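Local structure of possible adhesin (Caldicellulosiruptor kronotskyensis, 4WA0) at residues M106-A111 / V125-P130; E147-A152 / V168-S173; I259-E264 / L290-I295. The protein probably mediates attachment of the bacterium to cellulose as a tapirin-type adhesin, this chain being its C-terminal beta-helix domain. All coordinates share one frame; numbering follows the deposited sequence. Where two conformers were deposited one is given.

Contact 1: residues M106-A111 / V125-P130; sequences MQLYGA and VKLAGP
Two successive coils of a parallel beta-helix meet where Met106, Gln107 and Leu108 run beside Val125, Lys126 and Leu127, each paired in register with its counterpart. The strand axes come within 4.8 Å and diverge by 8°. Three backbone bonds join them. Lys126 N gives its proton to Met106 O at 2.8 Å. Leu108 N gives to Lys126 O, also at 2.8 Å, and Ala128 N reaches Leu108 O at a slightly longer 3.0 Å. Lys126 and Leu108 each give through N and accept through O, the donors coming from the two strands in turn. Beyond the last bridge, the weaker CA-H contact of Tyr109 CA with Ala128 O, 3.4 Å, carries the pairing one residue further.

On one face, Leu108 and Leu127 lie side by side and point the same way, with Leu108 CD1 4.1 Å from Leu127 CG. Met106, present as selenomethionine, and Val125 share this face, and Val132 of strand 132-136 touches both leucines, so these side chains line the interior of the coil. The other face, with Gln107 and Lys126, is partly exposed and polar, with aliphatic stems. Lys126 has CG anti to the backbone N (chi1 -178°) and an extended chain that crosses the Tyr109 side chain obliquely; Lys126 CE sits at the ring edge near its plane, 3.9 Å from Tyr109 CE1. With Tyr109 CG beside its own backbone N (chi1 -67°), the ring also meets the neighbouring coil's methyl, Tyr109 CD1 lying 3.6 Å from Ala128 CB. At the turn, Arg87 NH1 is hydrogen-bonded to both Tyr109 O and Pro130 O, which ties the two loops together. In-register parallel pairing, with an aliphatic ladder such as Leu108 on Leu127 turned inward, is typical of the parallel beta-helix.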
loop_
_atom_site.group_PDB
_atom_site.type_symbol
_atom_site.label_atom_id
_atom_site.label_comp_id
_atom_site.label_asym_id
_atom_site.label_seq_id
_atom_site.Cartn_x
_atom_site.Cartn_y
_atom_site.Cartn_z
HETATM N N MSE A 106 -8.907 4.853 -11.711
HETATM C CA MSE A 106 -8.095 3.637 -11.577
HETATM C C MSE A 106 -7.580 3.303 -12.934
HETATM O O MSE A 106 -8.370 2.971 -13.809
HETATM C CB MSE A 106 -8.862 2.457 -11.016
HETATM C CG MSE A 106 -7.891 1.292 -10.883
HETATM SE SE MSE A 106 -8.703 -0.312 -10.070
HETATM C CE MSE A 106 -10.014 0.399 -8.756
ATOM N N GLN A 107 -6.258 3.411 -13.143
ATOM C CA GLN A 107 -5.657 3.174 -14.462
ATOM C C GLN A 107 -4.683 1.996 -14.385
ATOM O O GLN A 107 -3.654 2.113 -13.695
ATOM C CB GLN A 107 -4.957 4.432 -14.952
ATOM C CG GLN A 107 -5.935 5.462 -15.512
ATOM C CD GLN A 107 -5.237 6.691 -16.061
ATOM O OE1 GLN A 107 -4.111 6.619 -16.516
ATOM N NE2 GLN A 107 -5.916 7.825 -16.024
ATOM N N LEU A 108 -5.012 0.863 -14.999
ATOM C CA LEU A 108 -4.202 -0.344 -14.879
ATOM C C LEU A 108 -3.595 -0.623 -16.243
ATOM O O LEU A 108 -4.278 -1.113 -17.137
ATOM C CB LEU A 108 -4.986 -1.526 -14.383
ATOM C CG LEU A 108 -5.780 -1.348 -13.073
ATOM C CD1 LEU A 108 -6.481 -2.634 -12.675
ATOM C CD2 LEU A 108 -4.917 -0.842 -11.949
ATOM N N TYR A 109 -2.311 -0.320 -16.389
ATOM C CA TYR A 109 -1.563 -0.532 -17.621
ATOM C C TYR A 109 -0.622 -1.724 -17.508
ATOM O O TYR A 109 -0.395 -2.442 -18.489
ATOM C CB TYR A 109 -0.792 0.732 -17.959
ATOM C CG TYR A 109 -1.689 1.918 -18.343
ATOM C CD1 TYR A 109 -3.008 1.743 -18.712
ATOM C CD2 TYR A 109 -1.263 3.188 -18.177
ATOM C CE1 TYR A 109 -3.855 2.836 -18.954
ATOM C CE2 TYR A 109 -2.095 4.276 -18.492
ATOM C CZ TYR A 109 -3.374 4.077 -18.885
ATOM O OH TYR A 109 -4.218 5.176 -19.166
ATOM N N GLY A 110 -0.022 -1.935 -16.322
ATOM C CA GLY A 110 0.893 -3.043 -16.207
ATOM C C GLY A 110 0.183 -4.368 -16.238
ATOM O O GLY A 110 -0.856 -4.497 -15.624
ATOM N N ALA A 111 0.668 -5.327 -17.031
ATOM C CA ALA A 111 0.172 -6.684 -16.971
ATOM C C ALA A 111 0.141 -7.216 -15.547
ATOM O O ALA A 111 0.971 -6.836 -14.761
ATOM C CB ALA A 111 1.050 -7.566 -17.797
ATOM N N VAL A 125 -12.651 3.409 -14.372
ATOM C CA VAL A 125 -11.733 2.301 -14.214
ATOM C C VAL A 125 -11.266 1.888 -15.614
ATOM O O VAL A 125 -12.078 1.478 -16.391
ATOM C CB VAL A 125 -12.306 1.120 -13.431
ATOM C CG1 VAL A 125 -11.329 -0.043 -13.343
ATOM C CG2 VAL A 125 -12.738 1.579 -12.050
ATOM N N LYS A 126 -9.996 2.100 -15.926
ATOM C CA LYS A 126 -9.413 1.885 -17.263
ATOM C C LYS A 126 -8.345 0.798 -17.184
ATOM O O LYS A 126 -7.417 0.933 -16.381
ATOM C CB LYS A 126 -8.852 3.181 -17.766
ATOM C CG LYS A 126 -8.315 2.979 -19.148
ATOM C CD LYS A 126 -7.696 4.207 -19.719
ATOM C CE LYS A 126 -6.981 3.783 -21.020
ATOM N NZ LYS A 126 -6.633 5.006 -21.776
ATOM N N LEU A 127 -8.581 -0.302 -17.874
ATOM C CA LEU A 127 -7.564 -1.361 -18.040
ATOM C C LEU A 127 -7.114 -1.348 -19.485
ATOM O O LEU A 127 -7.946 -1.377 -20.369
ATOM C CB LEU A 127 -8.101 -2.717 -17.751
ATOM C CG LEU A 127 -8.384 -3.013 -16.291
ATOM C CD1 LEU A 127 -9.663 -2.389 -15.936
ATOM C CD2 LEU A 127 -8.628 -4.527 -16.204
ATOM N N ALA A 128 -5.796 -1.205 -19.692
ATOM C CA ALA A 128 -5.246 -1.079 -21.084
ATOM C C ALA A 128 -3.974 -1.866 -21.229
ATOM O O ALA A 128 -2.965 -1.547 -20.593
ATOM C CB ALA A 128 -5.029 0.366 -21.413
ATOM N N GLY A 129 -4.034 -2.887 -22.054
ATOM C CA GLY A 129 -2.817 -3.596 -22.471
ATOM C C GLY A 129 -2.908 -5.103 -22.344
ATOM O O GLY A 129 -3.695 -5.643 -21.556
ATOM N N PRO A 130 -2.080 -5.826 -23.114
ATOM C CA PRO A 130 -2.067 -7.243 -22.985
ATOM C C PRO A 130 -1.717 -7.682 -21.574
ATOM O O PRO A 130 -0.893 -7.103 -20.899
ATOM C CB PRO A 130 -0.970 -7.696 -23.979
ATOM C CG PRO A 130 -0.968 -6.629 -24.988
ATOM C CD PRO A 130 -1.137 -5.365 -24.173
#

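Contact 2: residues E147-A152 / V168-S173; sequences EVIDGA and VVRNGS
Arg170 and Ile149 lie side by side and point the same way, and the polar groups of this face gather about that pair. Arg170 CG stands in the crowded position between its backbone N and carbonyl carbon (chi1 58°), 3.6 Å from Ile149 CG2. The chain then runs extended to NE, and the same Ile149 methyl ends up over the centre of one guanidinium face, 4.0 Å above its plane. Arg170 NH1 donates to Asn171 OD1 at 2.8 Å; the oxygen is in the guanidinium plane, whereas the nitrogen stands 37° out of the plane of the amide carbonyl. Glu147 crosses the arginine with its carboxylate tilted 61° to the guanidinium. Its OE2 is 3.7 Å from Arg170 NH2 and well out of the guanidinium plane, a long salt bridge that rests on charge with no N-H directed at the oxygen.

At the loops, Ser173 OG accepts a bond from Gly151 N (2.9 Å), which is held in a type I' turn from Ile149 to Ala152. In the strands, Val148 N donates to Val168 O at 2.8 Å, and Val148 and Val169 pack on the other face. Parallel strands followed by stacked turns are characteristic of successive coils of a parallel beta-helix.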
loop_
_atom_site.group_PDB
_atom_site.type_symbol
_atom_site.label_atom_id
_atom_site.label_comp_id
_atom_site.label_asym_id
_atom_site.label_seq_id
_atom_site.Cartn_x
_atom_site.Cartn_y
_atom_site.Cartn_z
ATOM N N GLU A 147 -13.585 0.819 -18.730
ATOM C CA GLU A 147 -12.970 0.810 -20.068
ATOM C C GLU A 147 -11.962 -0.320 -20.056
ATOM O O GLU A 147 -11.019 -0.333 -19.234
ATOM C CB GLU A 147 -12.255 2.155 -20.320
ATOM C CG GLU A 147 -11.645 2.151 -21.686
ATOM C CD GLU A 147 -11.030 3.484 -22.088
ATOM O OE1 GLU A 147 -11.029 4.421 -21.249
ATOM O OE2 GLU A 147 -10.531 3.533 -23.237
ATOM N N VAL A 148 -12.106 -1.251 -20.970
ATOM C CA VAL A 148 -11.291 -2.460 -21.045
ATOM C C VAL A 148 -10.755 -2.604 -22.464
ATOM O O VAL A 148 -11.525 -2.931 -23.387
ATOM C CB VAL A 148 -12.095 -3.720 -20.636
ATOM C CG1 VAL A 148 -11.219 -4.953 -20.461
ATOM C CG2 VAL A 148 -12.952 -3.529 -19.364
ATOM N N ILE A 149 -9.495 -2.279 -22.669
ATOM C CA ILE A 149 -8.941 -2.130 -24.040
ATOM C C ILE A 149 -7.579 -2.807 -24.234
ATOM O O ILE A 149 -6.828 -3.073 -23.265
ATOM C CB ILE A 149 -8.894 -0.647 -24.504
ATOM C CG1 ILE A 149 -7.838 0.201 -23.788
ATOM C CG2 ILE A 149 -10.305 -0.018 -24.370
ATOM C CD1 ILE A 149 -7.641 1.550 -24.371
ATOM N N ASP A 150 -7.236 -2.974 -25.510
ATOM C CA ASP A 150 -5.880 -3.282 -25.903
ATOM C C ASP A 150 -5.409 -4.608 -25.306
ATOM O O ASP A 150 -4.180 -4.819 -25.077
ATOM C CB ASP A 150 -4.926 -2.128 -25.560
ATOM C CG ASP A 150 -5.255 -0.835 -26.277
ATOM O OD1 ASP A 150 -6.024 -0.799 -27.292
ATOM O OD2 ASP A 150 -4.736 0.219 -25.853
ATOM N N GLY A 151 -6.343 -5.543 -25.121
ATOM C CA GLY A 151 -6.005 -6.859 -24.671
ATOM C C GLY A 151 -6.321 -7.204 -23.233
ATOM O O GLY A 151 -6.169 -8.373 -22.836
ATOM N N ALA A 152 -6.744 -6.177 -22.465
ATOM C CA ALA A 152 -7.126 -6.335 -21.103
ATOM C C ALA A 152 -8.364 -7.197 -21.028
ATOM O O ALA A 152 -9.159 -7.225 -21.986
ATOM C CB ALA A 152 -7.328 -4.995 -20.434
ATOM N N VAL A 168 -16.930 0.261 -22.040
ATOM C CA VAL A 168 -16.298 0.260 -23.312
ATOM C C VAL A 168 -15.332 -0.898 -23.323
ATOM O O VAL A 168 -14.443 -0.989 -22.409
ATOM C CB VAL A 168 -15.556 1.590 -23.557
ATOM C CG1 VAL A 168 -14.702 1.508 -24.781
ATOM C CG2 VAL A 168 -16.518 2.790 -23.608
ATOM N N VAL A 169 -15.452 -1.756 -24.323
ATOM C CA VAL A 169 -14.530 -2.877 -24.492
ATOM C C VAL A 169 -14.140 -2.958 -25.983
ATOM O O VAL A 169 -15.011 -3.058 -26.876
ATOM C CB VAL A 169 -15.175 -4.237 -24.074
ATOM C CG1 VAL A 169 -14.189 -5.387 -24.261
ATOM C CG2 VAL A 169 -15.719 -4.214 -22.653
ATOM N N ARG A 170 -12.851 -2.898 -26.266
ATOM C CA ARG A 170 -12.386 -2.862 -27.661
ATOM C C ARG A 170 -10.967 -3.307 -27.778
ATOM O O ARG A 170 -10.286 -3.433 -26.803
ATOM C CB ARG A 170 -12.562 -1.441 -28.239
ATOM C CG ARG A 170 -11.890 -0.336 -27.534
ATOM C CD ARG A 170 -11.970 0.938 -28.382
ATOM N NE ARG A 170 -11.454 2.079 -27.697
ATOM C CZ ARG A 170 -10.168 2.353 -27.538
ATOM N NH1 ARG A 170 -9.213 1.591 -28.093
ATOM N NH2 ARG A 170 -9.844 3.426 -26.852
ATOM N N ASN A 171 -10.482 -3.468 -29.013
ATOM C CA ASN A 171 -9.137 -3.769 -29.277
ATOM C C ASN A 171 -8.650 -5.082 -28.650
ATOM O O ASN A 171 -7.634 -5.125 -27.950
ATOM C CB ASN A 171 -8.252 -2.597 -28.917
ATOM C CG ASN A 171 -8.205 -1.564 -29.990
ATOM O OD1 ASN A 171 -8.906 -0.539 -29.945
ATOM N ND2 ASN A 171 -7.373 -1.814 -30.996
ATOM N N GLY A 172 -9.392 -6.160 -28.909
ATOM C CA GLY A 172 -8.964 -7.479 -28.481
ATOM C C GLY A 172 -9.140 -7.792 -27.008
ATOM O O GLY A 172 -8.430 -8.584 -26.483
ATOM N N SER A 173 -10.103 -7.121 -26.377
ATOM C CA SER A 173 -10.403 -7.210 -24.967
ATOM C C SER A 173 -11.696 -7.926 -24.781
ATOM O O SER A 173 -12.474 -8.125 -25.719
ATOM C CB SER A 173 -10.435 -5.830 -24.380
ATOM O OG SER A 173 -9.110 -5.350 -24.271
HETATM O O HOH W 1 -8.588 -10.236 -24.398
#

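Contact 3: residues I259-E264 / L290-I295; sequences IVIYGE and LQLHLI
Ile259 N donates to Gln291 O at 2.8 Å, the first of five backbone bonds that zip strand 258-263 to strand 291-296 in parallel. The donors then come from the two strands in turn: His293 N to Ile259 O, Ile261 N to His293 O, Ile295 N to Ile261 O, and finally Gly263 N to Ile295 O at 2.9 Å.

On one face, Leu292 CD1 touches two isoleucines, 3.8 Å from Ile259 CG2 and 3.9 Å from Ile261 CG1. Leu294 lies alongside Ile261, its CD2 3.9 Å from Ile261 CB. Ile276 of helix 269-280 packs on Ile261 and Leu292.

The other face carries Val260, whose CG2, anti to the backbone N, reaches 3.7 Å from Ile295 CD1 and stands 3.9 Å above the Tyr262 ring, offset toward its rim. Helix 342-352 covers these side chains; there Tyr262 OH is hydrogen-bonded to Asp347 and Asn351, while His293 ND1 is bonded to Ser313.

The chemistry implies strands that match the backbone groups facing each other and bond outward to Thr249, Gly247 and Asn311. One face is aliphatic, the other mixes Val260 and Ile295 with Tyr262 and His293, and Tyr262 OH and His293 ND1 find their partners beyond the pair.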
loop_
_atom_site.group_PDB
_atom_site.type_symbol
_atom_site.label_atom_id
_atom_site.label_comp_id
_atom_site.label_asym_id
_atom_site.label_seq_id
_atom_site.Cartn_x
_atom_site.Cartn_y
_atom_site.Cartn_z
ATOM N N ILE A 259 14.049 -2.048 20.478
ATOM C CA ILE A 259 14.660 -0.684 20.582
ATOM C C ILE A 259 13.996 0.270 19.585
ATOM O O ILE A 259 13.585 -0.152 18.469
ATOM C CB ILE A 259 16.164 -0.806 20.422
ATOM C CG1 ILE A 259 16.902 0.538 20.710
ATOM C CG2 ILE A 259 16.505 -1.315 19.045
ATOM C CD1 ILE A 259 18.393 0.357 20.803
ATOM N N VAL A 260 13.777 1.507 20.022
ATOM C CA VAL A 260 13.375 2.552 19.118
ATOM C C VAL A 260 14.573 3.482 18.878
ATOM O O VAL A 260 15.229 3.907 19.839
ATOM C CB VAL A 260 12.069 3.270 19.532
ATOM C CG1 VAL A 260 12.206 3.890 20.886
ATOM C CG2 VAL A 260 11.633 4.293 18.505
ATOM N N ILE A 261 14.804 3.773 17.587
ATOM C CA ILE A 261 15.788 4.769 17.166
ATOM C C ILE A 261 15.078 5.979 16.619
ATOM O O ILE A 261 14.232 5.828 15.758
ATOM C CB ILE A 261 16.686 4.155 16.085
ATOM C CG1 ILE A 261 17.396 2.882 16.559
ATOM C CG2 ILE A 261 17.789 5.068 15.595
ATOM C CD1 ILE A 261 18.171 2.928 17.859
ATOM N N TYR A 262 15.475 7.168 17.094
ATOM C CA TYR A 262 14.888 8.412 16.678
ATOM C C TYR A 262 15.960 9.187 15.905
ATOM O O TYR A 262 17.073 9.348 16.406
ATOM C CB TYR A 262 14.539 9.254 17.857
ATOM C CG TYR A 262 13.439 8.672 18.758
ATOM C CD1 TYR A 262 12.159 8.771 18.411
ATOM C CD2 TYR A 262 13.752 8.153 19.999
ATOM C CE1 TYR A 262 11.136 8.253 19.243
ATOM C CE2 TYR A 262 12.751 7.619 20.828
ATOM C CZ TYR A 262 11.460 7.726 20.439
ATOM O OH TYR A 262 10.429 7.255 21.240
ATOM N N GLY A 263 15.636 9.617 14.695
ATOM C CA GLY A 263 16.536 10.573 13.970
ATOM C C GLY A 263 15.695 11.709 13.450
ATOM O O GLY A 263 14.977 11.552 12.475
ATOM N N GLU A 264 15.797 12.889 14.055
ATOM C CA GLU A 264 14.984 13.977 13.586
ATOM C C GLU A 264 15.165 14.257 12.102
ATOM O O GLU A 264 14.207 14.257 11.319
ATOM C CB GLU A 264 15.227 15.251 14.417
ATOM C CG GLU A 264 14.535 16.500 13.893
ATOM C CD GLU A 264 13.008 16.509 14.047
ATOM O OE1 GLU A 264 12.423 15.548 14.626
ATOM O OE2 GLU A 264 12.359 17.482 13.619
ATOM N N LEU A 290 16.852 -8.590 16.685
ATOM C CA LEU A 290 16.340 -7.391 17.361
ATOM C C LEU A 290 14.970 -6.940 16.906
ATOM O O LEU A 290 14.653 -7.057 15.752
ATOM C CB LEU A 290 17.355 -6.318 16.964
ATOM C CG LEU A 290 17.519 -5.012 17.628
ATOM C CD1 LEU A 290 17.683 -5.280 19.108
ATOM C CD2 LEU A 290 18.754 -4.374 17.026
ATOM N N GLN A 291 14.126 -6.452 17.807
ATOM C CA GLN A 291 12.938 -5.817 17.330
ATOM C C GLN A 291 13.222 -4.318 17.235
ATOM O O GLN A 291 13.510 -3.666 18.236
ATOM C CB GLN A 291 11.736 -6.039 18.186
ATOM C CG GLN A 291 10.509 -5.440 17.508
ATOM C CD GLN A 291 9.235 -5.749 18.191
ATOM O OE1 GLN A 291 8.404 -4.866 18.314
ATOM N NE2 GLN A 291 9.034 -7.012 18.614
ATOM N N LEU A 292 13.076 -3.780 16.045
ATOM C CA LEU A 292 13.570 -2.410 15.774
ATOM C C LEU A 292 12.484 -1.502 15.213
ATOM O O LEU A 292 11.811 -1.862 14.287
ATOM C CB LEU A 292 14.693 -2.520 14.743
ATOM C CG LEU A 292 15.399 -1.254 14.249
ATOM C CD1 LEU A 292 16.212 -0.609 15.356
ATOM C CD2 LEU A 292 16.301 -1.602 13.111
ATOM N N HIS A 293 12.376 -0.293 15.778
ATOM C CA HIS A 293 11.437 0.709 15.336
ATOM C C HIS A 293 12.244 1.969 14.982
ATOM O O HIS A 293 12.933 2.467 15.816
ATOM C CB HIS A 293 10.409 0.976 16.403
ATOM C CG HIS A 293 9.723 -0.276 16.832
ATOM N ND1 HIS A 293 8.702 -0.804 16.096
ATOM C CD2 HIS A 293 9.980 -1.163 17.817
ATOM C CE1 HIS A 293 8.344 -1.970 16.609
ATOM N NE2 HIS A 293 9.114 -2.216 17.637
ATOM N N LEU A 294 12.147 2.408 13.732
ATOM C CA LEU A 294 12.934 3.530 13.227
ATOM C C LEU A 294 11.930 4.662 13.027
ATOM O O LEU A 294 10.919 4.497 12.307
ATOM C CB LEU A 294 13.538 3.161 11.872
ATOM C CG LEU A 294 14.581 2.048 11.883
ATOM C CD1 LEU A 294 14.977 1.709 10.448
ATOM C CD2 LEU A 294 15.795 2.287 12.773
ATOM N N ILE A 295 12.188 5.808 13.647
ATOM C CA ILE A 295 11.299 6.969 13.580
ATOM C C ILE A 295 12.114 8.208 13.222
ATOM O O ILE A 295 13.110 8.500 13.899
ATOM C CB ILE A 295 10.566 7.188 14.901
ATOM C CG1 ILE A 295 9.932 5.850 15.390
ATOM C CG2 ILE A 295 9.541 8.294 14.748
ATOM C CD1 ILE A 295 8.986 6.001 16.496
#

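In the fold
Contacts 1 and 2 join successive pairs of strands in the same parallel sheet, strands 125-128 and 145-149 being neighbours, and their centres are 10 Å apart. Between them Leu127 N lies 2.8 Å from Glu147 O, a probable hydrogen bond, and Leu127 CB packs 3.6 Å from Ala152 CB. Contact 3 lies on the opposite side of the chain's centre, with its centre about 39 Å from that of contact 1 and 48 Å from that of contact 2. It alone of the three adjoins the magnesium site of Asp239, Val241, Ser243, Leu246 and Glu275: the Ile261 side chain is about 4 Å from that of Glu275 and about 8 Å from the ion.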